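Local coordinates for BlEst2 (Bacillus licheniformis, PDB 6WPX), which is a lipase/esterase that probably hydrolyses ester bonds with an alpha/beta-hydrolase-type domain and has an autoinhibitory C-terminal domain, here in its propeptide form, at residues P49-H54 against D79-L85; N67-A73 against I258-F264; R301-V307 against F379-F385. All blocks are in the same frame, centred on the assembly; numbering follows the deposited sequence.

Contact 1: residues P49-H54 against D79-L85; sequences PIVFVH and DAAFIDL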
loop_
_atom_site.group_PDB
_atom_site.type_symbol
_atom_site.label_atom_id
_atom_site.label_comp_id
_atom_site.label_asym_id
_atom_site.label_seq_id
_atom_site.Cartn_x
_atom_site.Cartn_y
_atom_site.Cartn_z
ATOM N N PRO A 49 21.719 11.434 17.622
ATOM C CA PRO A 49 21.251 12.155 16.433
ATOM C C PRO A 49 20.205 11.315 15.676
ATOM O O PRO A 49 20.198 10.083 15.754
ATOM C CB PRO A 49 22.523 12.310 15.586
ATOM C CG PRO A 49 23.680 12.061 16.581
ATOM C CD PRO A 49 23.141 11.038 17.498
ATOM N N ILE A 50 19.308 11.987 14.961
ATOM C CA ILE A 50 18.276 11.271 14.200
ATOM C C ILE A 50 18.592 11.323 12.733
ATOM O O ILE A 50 18.818 12.401 12.198
ATOM C CB ILE A 50 16.855 11.834 14.463
ATOM C CG1 ILE A 50 16.493 11.863 15.954
ATOM C CG2 ILE A 50 15.817 11.079 13.639
ATOM C CD1 ILE A 50 15.437 12.938 16.268
ATOM N N VAL A 51 18.528 10.176 12.068
ATOM C CA VAL A 51 18.643 10.113 10.614
ATOM C C VAL A 51 17.225 9.906 10.085
ATOM O O VAL A 51 16.584 8.901 10.399
ATOM C CB VAL A 51 19.624 9.030 10.114
ATOM C CG1 VAL A 51 19.592 8.925 8.581
ATOM C CG2 VAL A 51 21.029 9.326 10.602
ATOM N N PHE A 52 16.742 10.874 9.295
ATOM C CA PHE A 52 15.401 10.829 8.710
ATOM C C PHE A 52 15.467 10.178 7.356
ATOM O O PHE A 52 16.273 10.581 6.516
ATOM C CB PHE A 52 14.777 12.230 8.660
ATOM C CG PHE A 52 14.417 12.744 10.037
ATOM C CD1 PHE A 52 13.178 12.441 10.612
ATOM C CD2 PHE A 52 15.309 13.532 10.760
ATOM C CE1 PHE A 52 12.842 12.928 11.880
ATOM C CE2 PHE A 52 14.951 14.051 12.014
ATOM C CZ PHE A 52 13.722 13.740 12.564
ATOM N N VAL A 53 14.662 9.110 7.175
ATOM C CA VAL A 53 14.657 8.288 5.961
ATOM C C VAL A 53 13.304 8.385 5.256
ATOM O O VAL A 53 12.283 8.003 5.830
ATOM C CB VAL A 53 15.095 6.824 6.241
ATOM C CG1 VAL A 53 15.197 6.011 4.937
ATOM C CG2 VAL A 53 16.427 6.779 6.991
ATOM N N HIS A 54 13.305 8.936 4.031
ATOM C CA HIS A 54 12.099 9.118 3.218
ATOM C C HIS A 54 11.522 7.773 2.712
ATOM O O HIS A 54 12.156 6.713 2.824
ATOM C CB HIS A 54 12.390 10.032 2.020
ATOM C CG HIS A 54 13.339 9.399 1.032
ATOM N ND1 HIS A 54 12.898 8.494 0.081
ATOM C CD2 HIS A 54 14.681 9.528 0.924
ATOM C CE1 HIS A 54 13.980 8.133 -0.598
ATOM N NE2 HIS A 54 15.077 8.727 -0.115
ATOM N N ASP A 79 20.298 16.574 17.245
ATOM C CA ASP A 79 21.031 16.738 15.994
ATOM C C ASP A 79 20.357 15.783 15.025
ATOM O O ASP A 79 19.647 14.855 15.453
ATOM C CB ASP A 79 22.511 16.426 16.146
ATOM C CG ASP A 79 23.258 17.608 16.704
ATOM O OD1 ASP A 79 23.152 18.726 16.112
ATOM O OD2 ASP A 79 23.941 17.431 17.724
ATOM N N ALA A 80 20.501 16.053 13.715
ATOM C CA ALA A 80 19.801 15.252 12.728
ATOM C C ALA A 80 20.537 15.232 11.429
ATOM O O ALA A 80 21.366 16.104 11.180
ATOM C CB ALA A 80 18.382 15.805 12.519
ATOM N N ALA A 81 20.244 14.229 10.597
ATOM C CA ALA A 81 20.806 14.081 9.252
ATOM C C ALA A 81 19.678 13.582 8.351
ATOM O O ALA A 81 18.712 13.008 8.837
ATOM C CB ALA A 81 21.991 13.114 9.254
ATOM N N PHE A 82 19.745 13.914 7.076
ATOM C CA PHE A 82 18.684 13.589 6.117
ATOM C C PHE A 82 19.364 12.964 4.936
ATOM O O PHE A 82 20.388 13.472 4.496
ATOM C CB PHE A 82 17.935 14.887 5.709
ATOM C CG PHE A 82 17.375 15.632 6.907
ATOM C CD1 PHE A 82 18.160 16.539 7.613
ATOM C CD2 PHE A 82 16.089 15.376 7.363
ATOM C CE1 PHE A 82 17.662 17.182 8.760
ATOM C CE2 PHE A 82 15.577 16.036 8.494
ATOM C CZ PHE A 82 16.375 16.908 9.203
ATOM N N ILE A 83 18.817 11.861 4.432
ATOM C CA ILE A 83 19.429 11.121 3.339
ATOM C C ILE A 83 18.486 10.934 2.149
ATOM O O ILE A 83 17.270 10.803 2.318
ATOM C CB ILE A 83 19.968 9.758 3.888
ATOM C CG1 ILE A 83 20.830 9.010 2.825
ATOM C CG2 ILE A 83 18.812 8.868 4.451
ATOM C CD1 ILE A 83 21.681 7.899 3.329
ATOM N N ASP A 84 19.068 10.909 0.945
ATOM C CA ASP A 84 18.355 10.588 -0.268
ATOM C C ASP A 84 18.775 9.159 -0.587
ATOM O O ASP A 84 19.969 8.883 -0.716
ATOM C CB ASP A 84 18.788 11.477 -1.450
ATOM C CG ASP A 84 18.315 12.910 -1.387
ATOM O OD1 ASP A 84 17.508 13.223 -0.507
ATOM O OD2 ASP A 84 18.745 13.716 -2.242
ATOM N N LEU A 85 17.810 8.256 -0.681
ATOM C CA LEU A 85 18.038 6.884 -1.126
ATOM C C LEU A 85 17.406 6.838 -2.487
ATOM O O LEU A 85 17.001 7.896 -2.988
ATOM C CB LEU A 85 17.391 5.857 -0.174
ATOM C CG LEU A 85 17.900 5.842 1.287
ATOM C CD1 LEU A 85 17.214 4.740 2.074
ATOM C CD2 LEU A 85 19.443 5.658 1.349
HETATM O O HOH W 1 15.277 11.315 4.005
#

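Contact 2: residues N67-A73 against I258-F264; sequences NDMAEQA and IKGNLTF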
loop_
_atom_site.group_PDB
_atom_site.type_symbol
_atom_site.label_atom_id
_atom_site.label_comp_id
_atom_site.label_asym_id
_atom_site.label_seq_id
_atom_site.Cartn_x
_atom_site.Cartn_y
_atom_site.Cartn_z
ATOM N N ASN A 67 6.929 21.352 5.722
ATOM C CA ASN A 67 7.245 20.506 6.873
ATOM C C ASN A 67 8.326 21.153 7.742
ATOM O O ASN A 67 9.272 21.723 7.215
ATOM C CB ASN A 67 7.700 19.109 6.382
ATOM C CG ASN A 67 7.600 18.022 7.418
ATOM O OD1 ASN A 67 7.411 18.284 8.613
ATOM N ND2 ASN A 67 7.669 16.772 6.984
ATOM N N ASP A 68 8.184 21.054 9.070
ATOM C CA ASP A 68 9.118 21.624 10.063
ATOM C C ASP A 68 9.851 20.554 10.872
ATOM O O ASP A 68 10.340 20.854 11.954
ATOM C CB ASP A 68 8.367 22.565 11.024
ATOM C CG ASP A 68 7.336 21.861 11.904
ATOM O OD1 ASP A 68 6.834 20.803 11.497
ATOM O OD2 ASP A 68 7.079 22.349 13.012
ATOM N N MET A 69 9.928 19.317 10.362
ATOM C CA MET A 69 10.602 18.211 11.069
ATOM C C MET A 69 12.046 18.525 11.522
ATOM O O MET A 69 12.403 18.211 12.664
ATOM C CB MET A 69 10.573 16.932 10.231
ATOM C CG MET A 69 11.072 15.722 10.980
ATOM S SD MET A 69 10.067 15.290 12.458
ATOM C CE MET A 69 8.762 14.307 11.678
ATOM N N ALA A 70 12.872 19.131 10.640
ATOM C CA ALA A 70 14.248 19.476 11.002
ATOM C C ALA A 70 14.277 20.454 12.200
ATOM O O ALA A 70 15.076 20.287 13.130
ATOM C CB ALA A 70 14.972 20.082 9.805
ATOM N N GLU A 71 13.393 21.472 12.161
ATOM C CA GLU A 71 13.265 22.490 13.212
ATOM C C GLU A 71 12.759 21.829 14.497
ATOM O O GLU A 71 13.227 22.171 15.571
ATOM C CB GLU A 71 12.317 23.609 12.751
ATOM C CG GLU A 71 12.132 24.741 13.741
ATOM C CD GLU A 71 11.261 25.893 13.263
ATOM O OE1 GLU A 71 10.204 25.633 12.643
ATOM O OE2 GLU A 71 11.611 27.057 13.563
ATOM N N GLN A 72 11.833 20.878 14.380
ATOM C CA GLN A 72 11.307 20.128 15.532
ATOM C C GLN A 72 12.443 19.375 16.243
ATOM O O GLN A 72 12.550 19.435 17.461
ATOM C CB GLN A 72 10.217 19.134 15.078
ATOM C CG GLN A 72 8.906 19.826 14.692
ATOM C CD GLN A 72 8.151 20.373 15.872
ATOM O OE1 GLN A 72 8.272 19.892 17.003
ATOM N NE2 GLN A 72 7.371 21.409 15.634
ATOM N N ALA A 73 13.294 18.700 15.472
ATOM C CA ALA A 73 14.441 17.954 15.999
ATOM C C ALA A 73 15.417 18.901 16.690
ATOM O O ALA A 73 15.757 18.689 17.857
ATOM C CB ALA A 73 15.134 17.186 14.872
ATOM N N ILE A 258 4.166 12.529 8.738
ATOM C CA ILE A 258 5.555 13.021 8.712
ATOM C C ILE A 258 5.668 14.486 9.046
ATOM O O ILE A 258 6.783 15.014 9.034
ATOM C CB ILE A 258 6.329 12.692 7.415
ATOM C CG1 ILE A 258 5.650 13.285 6.161
ATOM C CG2 ILE A 258 6.539 11.198 7.345
ATOM C CD1 ILE A 258 6.624 13.447 4.951
ATOM N N LYS A 259 4.530 15.166 9.276
ATOM C CA LYS A 259 4.559 16.600 9.624
ATOM C C LYS A 259 5.157 16.739 11.021
ATOM O O LYS A 259 4.609 16.202 11.989
ATOM C CB LYS A 259 3.151 17.233 9.551
ATOM C CG LYS A 259 2.501 17.200 8.155
ATOM C CD LYS A 259 3.271 18.026 7.106
ATOM C CE LYS A 259 2.533 18.105 5.780
ATOM N NZ LYS A 259 3.384 18.707 4.708
ATOM N N GLY A 260 6.309 17.397 11.090
ATOM C CA GLY A 260 7.047 17.627 12.328
ATOM C C GLY A 260 6.211 18.035 13.518
ATOM O O GLY A 260 6.243 17.360 14.560
ATOM N N ASN A 261 5.438 19.131 13.374
ATOM C CA ASN A 261 4.583 19.647 14.458
ATOM C C ASN A 261 3.552 18.624 14.961
ATOM O O ASN A 261 3.144 18.691 16.110
ATOM C CB ASN A 261 3.904 20.956 14.064
ATOM C CG ASN A 261 2.861 20.793 12.987
ATOM O OD1 ASN A 261 3.138 20.325 11.886
ATOM N ND2 ASN A 261 1.644 21.190 13.283
ATOM N N LEU A 262 3.158 17.678 14.117
ATOM C CA LEU A 262 2.185 16.681 14.497
ATOM C C LEU A 262 2.818 15.458 15.164
ATOM O O LEU A 262 2.331 15.026 16.200
ATOM C CB LEU A 262 1.338 16.235 13.274
ATOM C CG LEU A 262 0.453 17.317 12.569
ATOM C CD1 LEU A 262 -0.341 16.692 11.408
ATOM C CD2 LEU A 262 -0.539 17.978 13.552
ATOM N N THR A 263 3.869 14.885 14.576
ATOM C CA THR A 263 4.388 13.606 15.087
ATOM C C THR A 263 5.727 13.659 15.803
ATOM O O THR A 263 5.965 12.754 16.607
ATOM C CB THR A 263 4.420 12.549 13.996
ATOM O OG1 THR A 263 5.207 13.033 12.911
ATOM C CG2 THR A 263 3.006 12.154 13.535
ATOM N N PHE A 264 6.584 14.679 15.566
ATOM C CA PHE A 264 7.818 14.718 16.347
ATOM C C PHE A 264 7.519 14.677 17.866
ATOM O O PHE A 264 8.151 13.862 18.543
ATOM C CB PHE A 264 8.726 15.924 16.024
ATOM C CG PHE A 264 10.062 15.811 16.715
ATOM C CD1 PHE A 264 10.229 16.270 18.023
ATOM C CD2 PHE A 264 11.149 15.212 16.072
ATOM C CE1 PHE A 264 11.439 16.083 18.698
ATOM C CE2 PHE A 264 12.363 15.033 16.746
ATOM C CZ PHE A 264 12.501 15.485 18.057
HETATM O O HOH W 2 4.793 20.666 9.752
#

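Contact 3: residues R301-V307 against F379-F385; sequences REEEFAV and FLFIVTF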
loop_
_atom_site.group_PDB
_atom_site.type_symbol
_atom_site.label_atom_id
_atom_site.label_comp_id
_atom_site.label_asym_id
_atom_site.label_seq_id
_atom_site.Cartn_x
_atom_site.Cartn_y
_atom_site.Cartn_z
ATOM N N ARG A 301 -16.002 4.550 -23.173
ATOM C CA ARG A 301 -15.874 3.235 -22.571
ATOM C C ARG A 301 -16.935 3.120 -21.510
ATOM O O ARG A 301 -17.021 3.966 -20.613
ATOM C CB ARG A 301 -14.483 2.988 -21.957
ATOM C CG ARG A 301 -14.346 1.624 -21.243
ATOM C CD ARG A 301 -14.259 0.507 -22.266
ATOM N NE ARG A 301 -13.873 -0.782 -21.710
ATOM C CZ ARG A 301 -12.739 -1.414 -21.985
ATOM N NH1 ARG A 301 -11.832 -0.854 -22.775
ATOM N NH2 ARG A 301 -12.486 -2.596 -21.445
ATOM N N GLU A 302 -17.722 2.058 -21.599
ATOM C CA GLU A 302 -18.745 1.788 -20.603
ATOM C C GLU A 302 -18.437 0.468 -19.937
ATOM O O GLU A 302 -17.996 -0.473 -20.603
ATOM C CB GLU A 302 -20.146 1.786 -21.215
ATOM C CG GLU A 302 -20.508 3.083 -21.932
ATOM C CD GLU A 302 -21.961 3.267 -22.344
ATOM O OE1 GLU A 302 -22.448 4.408 -22.205
ATOM O OE2 GLU A 302 -22.597 2.314 -22.853
ATOM N N GLU A 303 -18.648 0.409 -18.618
ATOM C CA GLU A 303 -18.460 -0.804 -17.823
ATOM C C GLU A 303 -19.680 -1.019 -16.967
ATOM O O GLU A 303 -20.023 -0.162 -16.148
ATOM C CB GLU A 303 -17.196 -0.724 -16.918
ATOM C CG GLU A 303 -15.883 -0.856 -17.668
ATOM C CD GLU A 303 -15.562 -2.188 -18.327
ATOM O OE1 GLU A 303 -14.564 -2.223 -19.083
ATOM O OE2 GLU A 303 -16.309 -3.175 -18.133
ATOM N N GLU A 304 -20.342 -2.145 -17.166
ATOM C CA GLU A 304 -21.511 -2.481 -16.366
ATOM C C GLU A 304 -21.051 -3.166 -15.093
ATOM O O GLU A 304 -19.973 -3.744 -15.052
ATOM C CB GLU A 304 -22.463 -3.410 -17.128
ATOM C CG GLU A 304 -23.214 -2.725 -18.254
ATOM C CD GLU A 304 -24.258 -3.599 -18.924
ATOM O OE1 GLU A 304 -24.181 -4.843 -18.809
ATOM O OE2 GLU A 304 -25.160 -3.033 -19.576
ATOM N N PHE A 305 -21.847 -3.075 -14.054
ATOM C CA PHE A 305 -21.569 -3.766 -12.805
ATOM C C PHE A 305 -22.859 -3.979 -12.050
ATOM O O PHE A 305 -23.715 -3.102 -12.015
ATOM C CB PHE A 305 -20.485 -3.080 -11.942
ATOM C CG PHE A 305 -20.829 -1.746 -11.327
ATOM C CD1 PHE A 305 -20.650 -0.564 -12.042
ATOM C CD2 PHE A 305 -21.271 -1.663 -10.016
ATOM C CE1 PHE A 305 -20.952 0.677 -11.469
ATOM C CE2 PHE A 305 -21.580 -0.422 -9.439
ATOM C CZ PHE A 305 -21.402 0.741 -10.162
ATOM N N ALA A 306 -22.987 -5.154 -11.455
ATOM C CA ALA A 306 -24.110 -5.548 -10.637
ATOM C C ALA A 306 -23.951 -4.959 -9.240
ATOM O O ALA A 306 -22.844 -4.902 -8.684
ATOM C CB ALA A 306 -24.175 -7.069 -10.541
ATOM N N VAL A 307 -25.073 -4.521 -8.679
ATOM C CA VAL A 307 -25.150 -4.083 -7.291
ATOM C C VAL A 307 -26.257 -4.962 -6.747
ATOM O O VAL A 307 -27.398 -4.862 -7.203
ATOM C CB VAL A 307 -25.438 -2.575 -7.083
ATOM C CG1 VAL A 307 -25.755 -2.276 -5.605
ATOM C CG2 VAL A 307 -24.258 -1.725 -7.555
ATOM N N PHE A 379 -7.231 3.005 -18.031
ATOM C CA PHE A 379 -8.068 3.158 -16.858
ATOM C C PHE A 379 -8.053 1.965 -15.936
ATOM O O PHE A 379 -7.677 0.860 -16.318
ATOM C CB PHE A 379 -9.524 3.490 -17.276
ATOM C CG PHE A 379 -10.311 2.309 -17.823
ATOM C CD1 PHE A 379 -11.010 1.458 -16.967
ATOM C CD2 PHE A 379 -10.335 2.039 -19.182
ATOM C CE1 PHE A 379 -11.719 0.371 -17.462
ATOM C CE2 PHE A 379 -11.059 0.958 -19.680
ATOM C CZ PHE A 379 -11.738 0.126 -18.817
ATOM N N LEU A 380 -8.505 2.202 -14.719
ATOM C CA LEU A 380 -8.708 1.193 -13.697
ATOM C C LEU A 380 -9.990 1.623 -13.023
ATOM O O LEU A 380 -10.066 2.714 -12.480
ATOM C CB LEU A 380 -7.529 1.135 -12.709
ATOM C CG LEU A 380 -7.559 0.019 -11.648
ATOM C CD1 LEU A 380 -7.680 -1.370 -12.295
ATOM C CD2 LEU A 380 -6.320 0.077 -10.777
ATOM N N PHE A 381 -11.019 0.794 -13.153
ATOM C CA PHE A 381 -12.365 1.033 -12.636
ATOM C C PHE A 381 -12.560 0.174 -11.423
ATOM O O PHE A 381 -12.414 -1.043 -11.506
ATOM C CB PHE A 381 -13.419 0.699 -13.723
ATOM C CG PHE A 381 -14.840 0.702 -13.206
ATOM C CD1 PHE A 381 -15.331 1.779 -12.465
ATOM C CD2 PHE A 381 -15.684 -0.375 -13.444
ATOM C CE1 PHE A 381 -16.635 1.772 -11.968
ATOM C CE2 PHE A 381 -17.003 -0.374 -12.968
ATOM C CZ PHE A 381 -17.475 0.708 -12.243
ATOM N N ILE A 382 -12.883 0.803 -10.277
ATOM C CA ILE A 382 -13.025 0.064 -9.024
ATOM C C ILE A 382 -14.280 0.486 -8.309
ATOM O O ILE A 382 -14.551 1.679 -8.148
ATOM C CB ILE A 382 -11.770 0.228 -8.096
ATOM C CG1 ILE A 382 -10.484 -0.247 -8.785
ATOM C CG2 ILE A 382 -11.937 -0.453 -6.716
ATOM C CD1 ILE A 382 -9.231 0.343 -8.188
ATOM N N VAL A 383 -15.011 -0.505 -7.835
ATOM C CA VAL A 383 -16.199 -0.304 -7.013
ATOM C C VAL A 383 -15.936 -0.989 -5.677
ATOM O O VAL A 383 -15.525 -2.148 -5.664
ATOM C CB VAL A 383 -17.508 -0.834 -7.670
ATOM C CG1 VAL A 383 -18.725 -0.578 -6.769
ATOM C CG2 VAL A 383 -17.730 -0.197 -9.032
ATOM N N THR A 384 -16.184 -0.300 -4.564
ATOM C CA THR A 384 -16.103 -0.973 -3.267
ATOM C C THR A 384 -17.537 -1.073 -2.778
ATOM O O THR A 384 -18.362 -0.243 -3.150
ATOM C CB THR A 384 -15.161 -0.287 -2.250
ATOM O OG1 THR A 384 -15.853 0.823 -1.691
ATOM C CG2 THR A 384 -13.814 0.129 -2.860
ATOM N N PHE A 385 -17.839 -2.092 -1.983
ATOM C CA PHE A 385 -19.183 -2.330 -1.476
ATOM C C PHE A 385 -19.185 -2.457 0.020
ATOM O O PHE A 385 -18.363 -3.187 0.600
ATOM C CB PHE A 385 -19.766 -3.642 -2.040
ATOM C CG PHE A 385 -19.822 -3.753 -3.549
ATOM C CD1 PHE A 385 -18.677 -4.063 -4.285
ATOM C CD2 PHE A 385 -21.026 -3.592 -4.229
ATOM C CE1 PHE A 385 -18.724 -4.158 -5.671
ATOM C CE2 PHE A 385 -21.075 -3.691 -5.631
ATOM C CZ PHE A 385 -19.925 -3.988 -6.334
#

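Contact 1: residues P49-H54 against D79-L85
F52 and F82 form the bump on one face of this parallel strand pair: their rings lie side by side, planes 9° apart but slid so that they barely overlap, centroids 5.3 Å apart. F52 CD2 reaches F82 CE2 at 3.4 Å. Beyond the rings A80 leaves a hollow beside I50, and the edge of F52 dips into it, CE2 standing 3.9 Å from A80 CB. Helix 69-75, which connects the two strands in a beta-alpha-beta unit of the alpha/beta-hydrolase sheet, covers this aromatic face. The other face is finer grained: V51 CG2 meets A81 CB, V53 CG2 meets I83 CG2, and V53 CG1 touches L85 CD1 at 3.7 Å, beneath helix 91-109. Backbone bonds such as F52 N to A81 O (2.9 Å) hold the strands until they splay beyond F82. There a water fills the wedge, donating to F52 O and I83 O. Past it the H54 ring, with CG lodged between backbone N and carbonyl carbon (chi1 67°), swings across the gap. H54 NE2 accepts L85 N at 2.8 Å, nearly straight (169°) and in the ring plane, while H54 CD2 sets its edge against I83 O.

Contact 2: residues N67-A73 against I258-F264
F264, N67 and M69 carry most of the interface between the starts of two helices. F264 extends with CG anti to its backbone nitrogen (chi1 -172°), which lays the ring along helix 69-75: Q72 O and A73 N sit over one face, and CE2 comes 3.7 Å from A73 CA. M69 meets the same ring at its edge, a Met-aromatic contact with SD 3.8 Å from F264 CD2. Bent at both chi2 and chi3, the M69 chain puts its CE beside I258 O. Beside the apolar patch, N67 uses both ends of its amide. N67 OD1 takes the G260 N-H almost straight, 2.9 Å, and also accepts from M69 N in an Asx turn, that second donor standing above the carbonyl plane. N67 ND2 gives to I258 O at 2.8 Å, from above the carbonyl plane, and also to A62 O; with these bonds the amide's rotation is fixed. D68 continues the polar seam: its OD1 accepts N261 N through its syn lone pair, a bent bond of 134°, and a water links D68 OD1 to N261 OD1. Q72 NE2 donates to D68 OD2 at 2.8 Å. G260 lets the helices come this close, since a side chain there would run into D68, M69 and Q72; Q72 CG instead packs 3.4 Å from G260 C. The helix segments cross at 51°, their axes 8.9 Å apart, with helix 260-267 joining helix 69-75 above strand 50-53, where F264 rests on I50.

Contact 3: residues R301-V307 against F379-F385
R301 and F379 meet at about a right angle: the ring stands on edge beneath the guanidinium, planes 80° apart, with F379 CZ centred below one face, 3.7 Å from R301 CZ. E303 holds the group from within the same strand, as a salt bridge runs from R301 NE to E303 OE1 (3.1 Å), the nitrogen lying above the carboxylate plane. An alanine in place of R301 is likely to uncover the edge of F379 and leave the E303 carboxylate without this charged partner. Further along, F305 and F381 are turned obliquely, ring planes at 58°, and F381 CZ, at its ring's edge, lies 3.4 Å from F305 CD1. F305 has CG between its backbone N and carbonyl carbon, which presents a ring face to the opposing strand. V383 CG2 presses on it in a CH-pi contact, 3.8 Å from the F305 ring centroid and 8° off its normal. At the far end A306 O lies at the edge of the F385 ring. No hydrogen bond joins the two segments, whose axes lie 9.9 Å apart; their strands belong to separate antiparallel sheets, packed face to face through interleaved side chains as in a beta-sandwich.

In the fold
Contacts 1 and 2 share one part of the fold: helix 69-75 follows strand 50-53 and leads into strand 80-83, and the contacts touch where F52 CE1 meets M69 CG at 3.4 Å. Contact 1 lies in the hydrolase sheet and is almost wholly buried, with backbone bonds joining its strands. Contact 2 adds an outer layer, its side-chain amide and carboxylate bonds at its partly exposed end while its apolar half faces the sheet. Contact 3 stands apart, centred about 43 Å from the centre of contact 1, on the opposite side of the chain's centre. Also mostly buried, it joins two sheets by aromatic and aliphatic side chains, with its ion pair at the partly exposed end.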